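Inositol-1,4,5-trisphosphate 5-phosphatase 1 (Schizosaccharomyces pombe, PDB 1I9Z) removes the 5-phosphate from soluble inositol polyphosphates and from phosphatidylinositol 4,5-bisphosphate through its catalytic domain, the part crystallised here, using magnesium as cofactor. Local coordinates at residues N24-V29 with N51-D56; S38-L43 with R82-C87; G101-R106 with I117-S122; A148-F153 with C161-H166. All coordinates share one frame; numbering follows the deposited sequence.

Contact 1: residues N24-V29 with N51-D56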
# COMPACT_ATOMS: atom_id res chain seq x y z
N ASN A 24 17.81 -4.32 1.95
CA ASN A 24 16.49 -4.63 1.39
C ASN A 24 15.58 -4.91 2.61
O ASN A 24 15.96 -5.64 3.51
CB ASN A 24 16.53 -5.89 0.51
CG ASN A 24 16.41 -5.57 -0.99
OD1 ASN A 24 16.52 -4.39 -1.44
ND2 ASN A 24 16.19 -6.62 -1.79
N VAL A 25 14.42 -4.29 2.64
CA VAL A 25 13.46 -4.52 3.72
C VAL A 25 12.26 -5.24 3.08
O VAL A 25 11.81 -4.82 2.02
CB VAL A 25 13.01 -3.15 4.30
CG1 VAL A 25 11.81 -3.34 5.27
CG2 VAL A 25 14.23 -2.49 5.05
N LYS A 26 11.76 -6.31 3.71
CA LYS A 26 10.60 -7.08 3.20
C LYS A 26 9.30 -6.47 3.76
O LYS A 26 9.19 -6.28 4.98
CB LYS A 26 10.66 -8.54 3.66
CG LYS A 26 11.84 -9.36 3.09
CD LYS A 26 11.98 -10.65 3.90
CE LYS A 26 12.85 -11.75 3.21
NZ LYS A 26 12.00 -12.83 2.51
N ILE A 27 8.34 -6.19 2.89
CA ILE A 27 7.11 -5.54 3.30
C ILE A 27 5.90 -6.35 2.86
O ILE A 27 5.80 -6.76 1.71
CB ILE A 27 7.00 -4.14 2.69
CG1 ILE A 27 8.19 -3.28 3.15
CG2 ILE A 27 5.64 -3.52 3.13
CD1 ILE A 27 8.28 -1.87 2.46
N PHE A 28 5.00 -6.60 3.79
CA PHE A 28 3.80 -7.42 3.53
C PHE A 28 2.61 -6.49 3.62
O PHE A 28 2.42 -5.84 4.67
CB PHE A 28 3.66 -8.50 4.61
CG PHE A 28 2.59 -9.54 4.31
CD1 PHE A 28 2.95 -10.79 3.73
CD2 PHE A 28 1.23 -9.32 4.62
CE1 PHE A 28 2.00 -11.78 3.47
CE2 PHE A 28 0.24 -10.31 4.36
CZ PHE A 28 0.65 -11.57 3.76
N VAL A 29 1.83 -6.38 2.56
CA VAL A 29 0.70 -5.48 2.50
C VAL A 29 -0.55 -6.32 2.39
O VAL A 29 -0.65 -7.18 1.53
CB VAL A 29 0.79 -4.49 1.30
CG1 VAL A 29 -0.51 -3.58 1.22
CG2 VAL A 29 2.00 -3.62 1.42
N ASN A 51 5.26 -19.91 2.53
CA ASN A 51 6.21 -20.66 3.31
C ASN A 51 7.48 -19.85 3.16
O ASN A 51 8.45 -20.33 2.59
CB ASN A 51 6.41 -22.03 2.71
CG ASN A 51 7.03 -22.98 3.66
OD1 ASN A 51 6.47 -23.24 4.73
ND2 ASN A 51 8.20 -23.52 3.29
N THR A 52 7.48 -18.60 3.64
CA THR A 52 8.66 -17.73 3.52
C THR A 52 8.91 -16.97 4.83
O THR A 52 8.11 -17.03 5.76
CB THR A 52 8.54 -16.72 2.35
OG1 THR A 52 7.76 -15.59 2.76
CG2 THR A 52 7.87 -17.39 1.13
N PRO A 53 10.05 -16.25 4.92
CA PRO A 53 10.25 -15.57 6.20
C PRO A 53 9.23 -14.47 6.49
O PRO A 53 8.62 -13.91 5.59
CB PRO A 53 11.69 -15.03 6.09
CG PRO A 53 12.33 -15.95 5.01
CD PRO A 53 11.20 -16.04 4.02
N LEU A 54 9.01 -14.22 7.78
CA LEU A 54 8.09 -13.15 8.17
C LEU A 54 8.68 -11.85 7.65
O LEU A 54 9.92 -11.68 7.59
CB LEU A 54 8.00 -13.09 9.70
CG LEU A 54 7.56 -14.39 10.38
CD1 LEU A 54 7.88 -14.26 11.86
CD2 LEU A 54 6.07 -14.65 10.16
N ALA A 55 7.80 -10.90 7.31
CA ALA A 55 8.27 -9.63 6.79
C ALA A 55 8.84 -8.73 7.88
O ALA A 55 8.56 -8.94 9.06
CB ALA A 55 7.10 -8.88 6.09
N ASP A 56 9.54 -7.69 7.47
CA ASP A 56 10.04 -6.70 8.42
C ASP A 56 8.91 -5.74 8.82
O ASP A 56 8.83 -5.28 9.96
CB ASP A 56 11.17 -5.92 7.77
CG ASP A 56 12.37 -6.85 7.48
OD1 ASP A 56 12.77 -7.54 8.43
OD2 ASP A 56 12.87 -6.90 6.35

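Contact 2: residues S38-L43 with R82-C87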
# COMPACT_ATOMS: atom_id res chain seq x y z
N SER A 38 -16.74 -9.66 13.01
CA SER A 38 -15.94 -9.58 14.24
C SER A 38 -14.46 -9.89 14.16
O SER A 38 -14.05 -10.79 13.47
CB SER A 38 -16.53 -10.54 15.30
OG SER A 38 -17.93 -10.36 15.34
N ALA A 39 -13.69 -9.17 14.96
CA ALA A 39 -12.27 -9.34 15.08
C ALA A 39 -11.97 -10.77 15.49
O ALA A 39 -12.70 -11.35 16.29
CB ALA A 39 -11.74 -8.41 16.16
N THR A 40 -10.89 -11.34 14.97
CA THR A 40 -10.54 -12.73 15.33
C THR A 40 -9.07 -12.90 15.01
O THR A 40 -8.56 -12.20 14.13
CB THR A 40 -11.38 -13.75 14.49
OG1 THR A 40 -10.90 -15.10 14.72
CG2 THR A 40 -11.29 -13.44 12.96
N THR A 41 -8.38 -13.82 15.70
CA THR A 41 -6.97 -14.07 15.41
C THR A 41 -6.91 -15.18 14.38
O THR A 41 -5.83 -15.58 13.99
CB THR A 41 -6.22 -14.59 16.66
OG1 THR A 41 -6.94 -15.72 17.16
CG2 THR A 41 -6.20 -13.53 17.76
N LYS A 42 -8.04 -15.68 13.94
CA LYS A 42 -7.99 -16.79 12.98
C LYS A 42 -7.81 -16.22 11.56
O LYS A 42 -8.70 -16.35 10.72
CB LYS A 42 -9.28 -17.63 13.03
CG LYS A 42 -9.58 -18.24 14.40
CD LYS A 42 -8.73 -19.44 14.63
CE LYS A 42 -7.35 -19.08 15.13
NZ LYS A 42 -6.68 -20.29 15.77
N LEU A 43 -6.61 -15.71 11.32
CA LEU A 43 -6.24 -15.09 10.03
C LEU A 43 -4.97 -15.67 9.46
O LEU A 43 -4.32 -15.06 8.59
CB LEU A 43 -5.99 -13.60 10.28
CG LEU A 43 -7.05 -12.82 11.09
CD1 LEU A 43 -6.53 -11.40 11.40
CD2 LEU A 43 -8.36 -12.72 10.26
N ARG A 82 -9.43 -1.32 17.61
CA ARG A 82 -8.45 -1.81 18.54
C ARG A 82 -8.51 -3.31 18.77
O ARG A 82 -7.49 -3.89 19.13
CB ARG A 82 -8.57 -1.05 19.89
CG ARG A 82 -8.06 0.37 19.71
CD ARG A 82 -8.20 1.29 20.95
NE ARG A 82 -7.51 2.54 20.62
CZ ARG A 82 -7.94 3.77 20.89
NH1 ARG A 82 -9.12 3.92 21.52
NH2 ARG A 82 -7.19 4.82 20.54
N GLU A 83 -9.68 -3.92 18.59
CA GLU A 83 -9.79 -5.40 18.76
C GLU A 83 -8.98 -6.06 17.62
O GLU A 83 -8.29 -7.07 17.79
CB GLU A 83 -11.24 -5.83 18.63
CG GLU A 83 -12.11 -5.49 19.85
CD GLU A 83 -13.56 -5.89 19.61
OE1 GLU A 83 -13.79 -7.09 19.36
OE2 GLU A 83 -14.47 -5.02 19.66
N TRP A 84 -9.12 -5.49 16.41
CA TRP A 84 -8.37 -6.00 15.28
C TRP A 84 -6.88 -5.79 15.52
O TRP A 84 -6.08 -6.69 15.26
CB TRP A 84 -8.81 -5.29 13.96
CG TRP A 84 -10.10 -5.82 13.52
CD1 TRP A 84 -11.31 -5.20 13.56
CD2 TRP A 84 -10.30 -7.08 12.89
NE1 TRP A 84 -12.25 -5.99 12.95
CE2 TRP A 84 -11.66 -7.16 12.54
CE3 TRP A 84 -9.44 -8.16 12.57
CZ2 TRP A 84 -12.23 -8.28 11.88
CZ3 TRP A 84 -10.00 -9.29 11.89
CH2 TRP A 84 -11.39 -9.32 11.57
N GLU A 85 -6.49 -4.61 16.01
CA GLU A 85 -5.07 -4.38 16.31
C GLU A 85 -4.53 -5.43 17.27
O GLU A 85 -3.41 -5.93 17.11
CB GLU A 85 -4.83 -2.99 16.98
CG GLU A 85 -5.19 -1.83 16.02
CD GLU A 85 -5.12 -0.45 16.66
OE1 GLU A 85 -4.73 -0.35 17.84
OE2 GLU A 85 -5.44 0.53 15.98
N SER A 86 -5.30 -5.67 18.32
CA SER A 86 -4.85 -6.65 19.30
C SER A 86 -4.76 -8.02 18.64
O SER A 86 -3.83 -8.82 18.95
CB SER A 86 -5.87 -6.69 20.49
OG SER A 86 -5.63 -7.83 21.28
N CYS A 87 -5.72 -8.34 17.77
CA CYS A 87 -5.66 -9.66 17.10
C CYS A 87 -4.45 -9.81 16.19
O CYS A 87 -3.78 -10.84 16.19
CB CYS A 87 -6.93 -9.97 16.30
SG CYS A 87 -8.40 -10.30 17.30

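Contact 3: residues G101-R106 with I117-S122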
# COMPACT_ATOMS: atom_id res chain seq x y z
N GLY A 101 9.43 -9.43 19.22
CA GLY A 101 8.39 -9.61 18.26
C GLY A 101 8.22 -8.34 17.43
O GLY A 101 9.19 -7.68 16.98
N TYR A 102 6.96 -8.03 17.26
CA TYR A 102 6.52 -6.93 16.46
C TYR A 102 5.84 -5.92 17.36
O TYR A 102 5.24 -6.30 18.37
CB TYR A 102 5.50 -7.44 15.45
CG TYR A 102 6.12 -8.22 14.32
CD1 TYR A 102 6.47 -9.56 14.48
CD2 TYR A 102 6.46 -7.58 13.10
CE1 TYR A 102 7.15 -10.25 13.45
CE2 TYR A 102 7.16 -8.25 12.10
CZ TYR A 102 7.50 -9.58 12.28
OH TYR A 102 8.27 -10.24 11.33
N VAL A 103 5.92 -4.65 16.96
CA VAL A 103 5.25 -3.61 17.67
C VAL A 103 4.40 -2.84 16.65
O VAL A 103 4.74 -2.81 15.44
CB VAL A 103 6.23 -2.60 18.30
CG1 VAL A 103 7.05 -3.30 19.42
CG2 VAL A 103 7.12 -2.03 17.24
N GLN A 104 3.32 -2.23 17.14
CA GLN A 104 2.49 -1.40 16.25
C GLN A 104 3.11 -0.02 16.26
O GLN A 104 3.26 0.66 17.30
CB GLN A 104 1.05 -1.33 16.77
CG GLN A 104 0.17 -0.24 16.09
CD GLN A 104 -1.23 -0.30 16.64
OE1 GLN A 104 -1.76 -1.40 16.84
NE2 GLN A 104 -1.84 0.87 16.93
N LEU A 105 3.50 0.42 15.09
CA LEU A 105 4.09 1.73 14.94
C LEU A 105 3.00 2.78 15.10
O LEU A 105 3.13 3.79 15.86
CB LEU A 105 4.70 1.82 13.54
CG LEU A 105 5.56 3.01 13.18
CD1 LEU A 105 6.85 2.94 14.04
CD2 LEU A 105 5.90 2.96 11.64
N ARG A 106 1.91 2.59 14.35
CA ARG A 106 0.82 3.57 14.36
C ARG A 106 -0.40 3.02 13.61
O ARG A 106 -0.24 2.11 12.78
CB ARG A 106 1.24 4.88 13.61
CG ARG A 106 0.15 5.97 13.99
CD ARG A 106 -0.39 7.23 13.17
NE ARG A 106 0.58 8.25 13.27
CZ ARG A 106 0.57 9.59 13.20
NH1 ARG A 106 -0.42 10.51 13.01
NH2 ARG A 106 1.81 10.03 13.34
N ILE A 117 0.14 -0.24 11.03
CA ILE A 117 1.45 -0.69 10.57
C ILE A 117 2.26 -1.27 11.74
O ILE A 117 2.35 -0.64 12.82
CB ILE A 117 2.19 0.52 9.91
CG1 ILE A 117 1.43 0.97 8.63
CG2 ILE A 117 3.67 0.05 9.52
CD1 ILE A 117 2.19 2.05 7.82
N PHE A 118 2.76 -2.50 11.55
CA PHE A 118 3.59 -3.18 12.54
C PHE A 118 4.99 -3.42 11.99
O PHE A 118 5.15 -3.64 10.78
CB PHE A 118 2.99 -4.53 12.90
CG PHE A 118 1.62 -4.44 13.49
CD1 PHE A 118 0.49 -4.40 12.66
CD2 PHE A 118 1.46 -4.44 14.87
CE1 PHE A 118 -0.78 -4.35 13.24
CE2 PHE A 118 0.17 -4.40 15.43
CZ PHE A 118 -0.92 -4.35 14.61
N CYS A 119 6.02 -3.38 12.81
CA CYS A 119 7.36 -3.71 12.29
C CYS A 119 8.08 -4.52 13.35
O CYS A 119 7.63 -4.57 14.54
CB CYS A 119 8.18 -2.44 11.99
SG CYS A 119 8.36 -1.30 13.38
N LYS A 120 9.16 -5.17 12.94
CA LYS A 120 9.96 -5.92 13.90
C LYS A 120 10.53 -4.88 14.87
O LYS A 120 10.84 -3.75 14.47
CB LYS A 120 11.10 -6.60 13.18
CG LYS A 120 10.69 -7.78 12.35
CD LYS A 120 11.91 -8.21 11.47
CE LYS A 120 11.71 -9.55 10.76
NZ LYS A 120 12.95 -9.81 9.89
N GLU A 121 10.67 -5.24 16.14
CA GLU A 121 11.30 -4.28 17.08
C GLU A 121 12.67 -3.83 16.59
O GLU A 121 13.07 -2.67 16.77
CB GLU A 121 11.45 -4.92 18.48
CG GLU A 121 10.12 -5.05 19.17
CD GLU A 121 10.22 -5.22 20.71
OE1 GLU A 121 11.21 -4.77 21.31
OE2 GLU A 121 9.26 -5.78 21.31
N SER A 122 13.39 -4.74 15.94
CA SER A 122 14.73 -4.42 15.43
C SER A 122 14.72 -3.35 14.34
O SER A 122 15.74 -2.75 14.07
CB SER A 122 15.40 -5.69 14.91
OG SER A 122 14.61 -6.31 13.90

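Contact 4: residues A148-F153 with C161-H166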
# COMPACT_ATOMS: atom_id res chain seq x y z
N ALA A 148 -9.94 7.76 2.69
CA ALA A 148 -8.60 7.18 2.80
C ALA A 148 -7.92 7.43 4.10
O ALA A 148 -8.16 8.46 4.75
CB ALA A 148 -7.68 7.75 1.66
N VAL A 149 -7.06 6.48 4.48
CA VAL A 149 -6.22 6.64 5.69
C VAL A 149 -4.79 6.41 5.22
O VAL A 149 -4.51 5.43 4.49
CB VAL A 149 -6.57 5.58 6.77
CG1 VAL A 149 -5.63 5.75 8.00
CG2 VAL A 149 -8.03 5.76 7.18
N ALA A 150 -3.88 7.30 5.61
CA ALA A 150 -2.50 7.18 5.20
C ALA A 150 -1.46 7.39 6.34
O ALA A 150 -1.67 8.21 7.28
CB ALA A 150 -2.22 8.21 4.02
N ILE A 151 -0.40 6.58 6.29
CA ILE A 151 0.72 6.72 7.22
C ILE A 151 2.02 6.66 6.38
O ILE A 151 2.17 5.79 5.51
CB ILE A 151 0.69 5.58 8.25
CG1 ILE A 151 -0.58 5.76 9.14
CG2 ILE A 151 1.99 5.65 9.09
CD1 ILE A 151 -0.96 4.42 9.96
N ARG A 152 2.95 7.57 6.65
CA ARG A 152 4.22 7.62 5.96
C ARG A 152 5.33 7.65 7.02
O ARG A 152 5.09 7.91 8.21
CB ARG A 152 4.29 8.84 5.03
CG ARG A 152 4.30 10.28 5.76
CD ARG A 152 5.67 10.69 6.37
NE ARG A 152 6.71 10.72 5.34
CZ ARG A 152 8.03 10.66 5.54
NH1 ARG A 152 8.85 10.65 4.48
NH2 ARG A 152 8.55 10.64 6.78
N PHE A 153 6.54 7.32 6.58
CA PHE A 153 7.66 7.33 7.50
C PHE A 153 8.96 7.19 6.69
O PHE A 153 8.95 6.81 5.49
CB PHE A 153 7.54 6.18 8.56
CG PHE A 153 7.47 4.78 7.99
CD1 PHE A 153 8.63 4.07 7.72
CD2 PHE A 153 6.23 4.17 7.70
CE1 PHE A 153 8.58 2.77 7.17
CE2 PHE A 153 6.15 2.88 7.16
CZ PHE A 153 7.31 2.16 6.89
N CYS A 161 5.28 5.72 1.83
CA CYS A 161 3.98 6.19 2.18
C CYS A 161 2.97 5.12 1.86
O CYS A 161 2.97 4.59 0.73
CB CYS A 161 3.63 7.49 1.44
SG CYS A 161 1.96 8.12 1.74
N PHE A 162 2.13 4.78 2.85
CA PHE A 162 1.10 3.79 2.68
C PHE A 162 -0.30 4.39 2.81
O PHE A 162 -0.61 5.16 3.78
CB PHE A 162 1.28 2.65 3.72
CG PHE A 162 2.52 1.92 3.51
CD1 PHE A 162 3.70 2.32 4.17
CD2 PHE A 162 2.55 0.84 2.59
CE1 PHE A 162 4.90 1.65 3.94
CE2 PHE A 162 3.74 0.17 2.35
CZ PHE A 162 4.91 0.57 3.02
N ILE A 163 -1.16 4.03 1.86
CA ILE A 163 -2.51 4.52 1.85
C ILE A 163 -3.51 3.42 1.64
O ILE A 163 -3.36 2.63 0.70
CB ILE A 163 -2.75 5.53 0.70
CG1 ILE A 163 -1.63 6.56 0.68
CG2 ILE A 163 -4.12 6.18 0.83
CD1 ILE A 163 -1.02 6.72 -0.64
N THR A 164 -4.50 3.30 2.54
CA THR A 164 -5.60 2.37 2.25
C THR A 164 -6.87 3.21 2.03
O THR A 164 -7.02 4.31 2.57
CB THR A 164 -5.82 1.30 3.38
OG1 THR A 164 -6.71 0.31 2.86
CG2 THR A 164 -6.48 1.95 4.64
N SER A 165 -7.81 2.74 1.20
CA SER A 165 -9.03 3.48 0.90
C SER A 165 -10.22 2.59 0.69
O SER A 165 -10.09 1.34 0.48
CB SER A 165 -8.89 4.25 -0.45
OG SER A 165 -7.80 5.11 -0.28
N HIS A 166 -11.38 3.24 0.71
CA HIS A 166 -12.65 2.57 0.38
C HIS A 166 -13.29 3.59 -0.49
O HIS A 166 -13.65 4.70 0.00
CB HIS A 166 -13.46 2.35 1.65
CG HIS A 166 -14.60 1.39 1.51
ND1 HIS A 166 -15.02 0.87 0.30
CD2 HIS A 166 -15.46 0.93 2.45
CE1 HIS A 166 -16.11 0.13 0.50
NE2 HIS A 166 -16.38 0.15 1.80

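Contact 1: residues N24-V29 with N51-D56
Two hydrogen bonds fasten the loop 51-56 to a single residue of strand 20-33, Lys-26. Asp-56 N donates to Lys-26 O over 2.9 Å, a somewhat bent bond whose donor lies above the carbonyl plane. In return Asp-56 OD2 accepts from Lys-26 N, also at 2.9 Å. This second bond is nearly straight, 169° at the hydrogen, and uses the OD2 lone pair that faces away from OD1. Aspartate suits the place because its short side chain, with CG anti to the carbonyl carbon (chi1 -65°), brings the carboxylate back beside its own N, so one residue can hold both the N-H and the C=O of Lys-26.

As a salt bridge, OD1 of the same buried carboxylate takes Lys-120, a nearby positive charge that would favour the ionised form. The loop runs into strand 57-63, which lies parallel to strand 20-33 in one of the two sheets of the DNase I-like sandwich; Lys-26 and Phe-28 both make backbone hydrogen bonds to Ile-57, so Asp-56 opens the pairing of these strands.

Apolar contacts fill in around the polar pair. The small methyl Ala-55 CB reaches Phe-28 CB at 3.8 Å and also sits 3.5 Å from Lys-26 O. Beyond CB, Phe-28 leads away from the loop, and its ring meets those of Tyr-58 and Tyr-310. The Val-25 and Asp-56 side chains cross obliquely, CG1 of Val-25 3.6 Å from CB of Asp-56. Farther out, the long Lys-26 chain bends at its last torsion (-100°), placing NZ 3.6 Å from CD of the exposed Pro-53.

Contact 2: residues S38-L43 with R82-C87
Trp-84 and Cys-87 both place the first atom beyond CB anti to the carbonyl carbon and beside the backbone N (chi1 -76° and -70°), so indole and thiol leave helix 78-94 to meet the loop 38-43. The indole lies against the backbone of Ala-39: Ala-39 CA stands over one face, 3.4 Å from the centroid of the Trp-84 six-membered ring and 14° off the ring normal, a CH-pi contact. Such closeness suits a residue with nothing larger than a methyl. That methyl, Ala-39 CB, rests 3.8 Å from Trp-84 CD2 and reaches Glu-83 CB at 3.6 Å, so it settles among Glu-83, Trp-84 and, one turn on, Cys-87. Leu-43 comes to the indole differently, at its edge and crossing at about a right angle, with CD1 4.1 Å from Trp-84 CZ3.

The loop is shaped by an ST turn in which Thr-40 OG1 accepts from Lys-42 N at 3.0 Å, and by an inverse gamma turn centred on Lys-42. Leu-43 then occupies the N-cap position of the short helix 44-47, and the whole passage links strand 20-33 to that helix within the DNase I-like domain. No hydrogen bond joins the two segments; the loop is held by van der Waals and CH-pi contact.

Cys-87, compact and weakly polar, fits against peptide atoms, its SG 3.5 Å from Thr-40 C. The methyl Thr-41 CG2 touches the same cysteine at 3.9 Å from CB. Phe-62, Leu-34 and Cys-37 pack on Trp-84 too.

Contact 3: residues G101-R106 with I117-S122
The rings of Phe-118 and Tyr-102, from the two strands of the beta hairpin 102-110/113-120, each take a neighbour from the partner strand obliquely. Gln-104 CB leans on Phe-118 CE2 at 3.5 Å, and the glutamine amide stands at 90° to the phenyl plane. Helix 78-94 also packs on this ring, through Val-88 and Leu-92. Tyr-102 runs side by side with the extended Lys-120, whose CG lies 3.6 Å from Tyr-102 CE2; the methylenes suit an aromatic neighbour while both polar ends go on to the loop before strand 57-63, the hydroxyl to Ala-55 O and the ammonium to Asp-56.

The hairpin's first strand is the outermost on its side of a sheet of the DNase I-like sandwich. Val-103 and Cys-119 are a hydrogen-bonded pair, each N giving to the other's O at 3.0 Å. Flanking them are the non-hydrogen-bonded pairs Tyr-102 with Lys-120 and Gln-104 with Phe-118, where Phe-118 CA comes within 3.1 Å of Val-103 O in a CA-H...O contact. Glu-121 N extends the ladder to Gly-101 O.

On the face opposite Gln-104 and Phe-118, Val-103 CG2 meets Cys-119 SG at 4.1 Å. Ile-117, on that face, and Leu-105 are branched and apolar, as suits their packing against strand 147-155 of the other sheet. Between Gln-104 and Arg-106 the register slips by one, a beta bulge with Leu-105 as the extra residue. Leu-105 N still bonds to Ile-117 O, at 2.8 Å, and Ile-117 N returns a bond to Arg-106 O, 3.0 Å away and nearly along the C=O axis (174° at the oxygen).

Contact 4: residues A148-F153 with C161-H166
Three partners grip the buried guanidinium of Arg-152: NH1 forms a salt bridge with Asp-154, NH2 a hydrogen bond to Asn-129 O, and NE another to His-199. The side chain starts in the crowded position (chi1 66°) and folds at the next two torsions, which carries its end away from the partner strand.

Along the backbone, Thr-164 N donates to Val-149 O at 2.9 Å, nearly along the C=O axis, and Ile-163 CA adds a CA-H...O contact of 3.4 Å to Val-149 O beside that hydrogen bond. Thr-164 O answers by accepting from Val-149 N, so this pair is closed by two bonds. Ile-151 and Phe-162 repeat the pattern, with Phe-162 N giving to Ile-151 O at 2.8 Å.

These bonds zip the antiparallel hairpin 147-155/158-166, central in one sheet of the DNase I-like sandwich, with strands 127-136 and 201-205 on its two flanks. One face, carrying Val-149, Ile-151, Phe-162 and Thr-164, looks to the other sheet, where Ile-117 packs on Ile-151. The rings of Phe-153 and Phe-162 are near parallel (21°) but slid apart, centroids 6.0 Å distant. Phe-153 CE2 comes to the edge of the Phe-162 ring, 3.7 Å from CE1.

The other face carries Ala-148, Ala-150, Ile-163 and Ser-165. Ala-150 CB touches Ile-163 CG1 at 3.8 Å, and Ala-148 CB lies 3.3 Å from Ser-165 OG, small residues being suited to such closeness. Ser-165 OG is hydrogen-bonded to Trp-204 NE1.

Overall arrangement
Contacts 1, 3 and 4 meet one another, while contact 2 touches only contact 3. Contact 1 is tied to contact 3 in one sheet: besides the Asp-56 salt bridge, Ala-55 O is 2.6 Å from Tyr-102 OH. Across the sandwich, contact 3 packs on contact 4, Ile-117 CD1 lying 3.8 Å from Ile-151 CG2; contact 1 reaches contact 4 with Ile-27 CG2, 4.2 Å from Phe-162 CZ. From the helix of contact 2, Glu-85 makes a weak hydrogen bond to Gln-104. The Trp-84 side chain of contact 2 is about 13 Å from the bound calcium ion, and strand 158-166 of contact 4 leads shortly to Ala-169, Gly-170 and Tyr-171 of the inositol bisphosphate pocket.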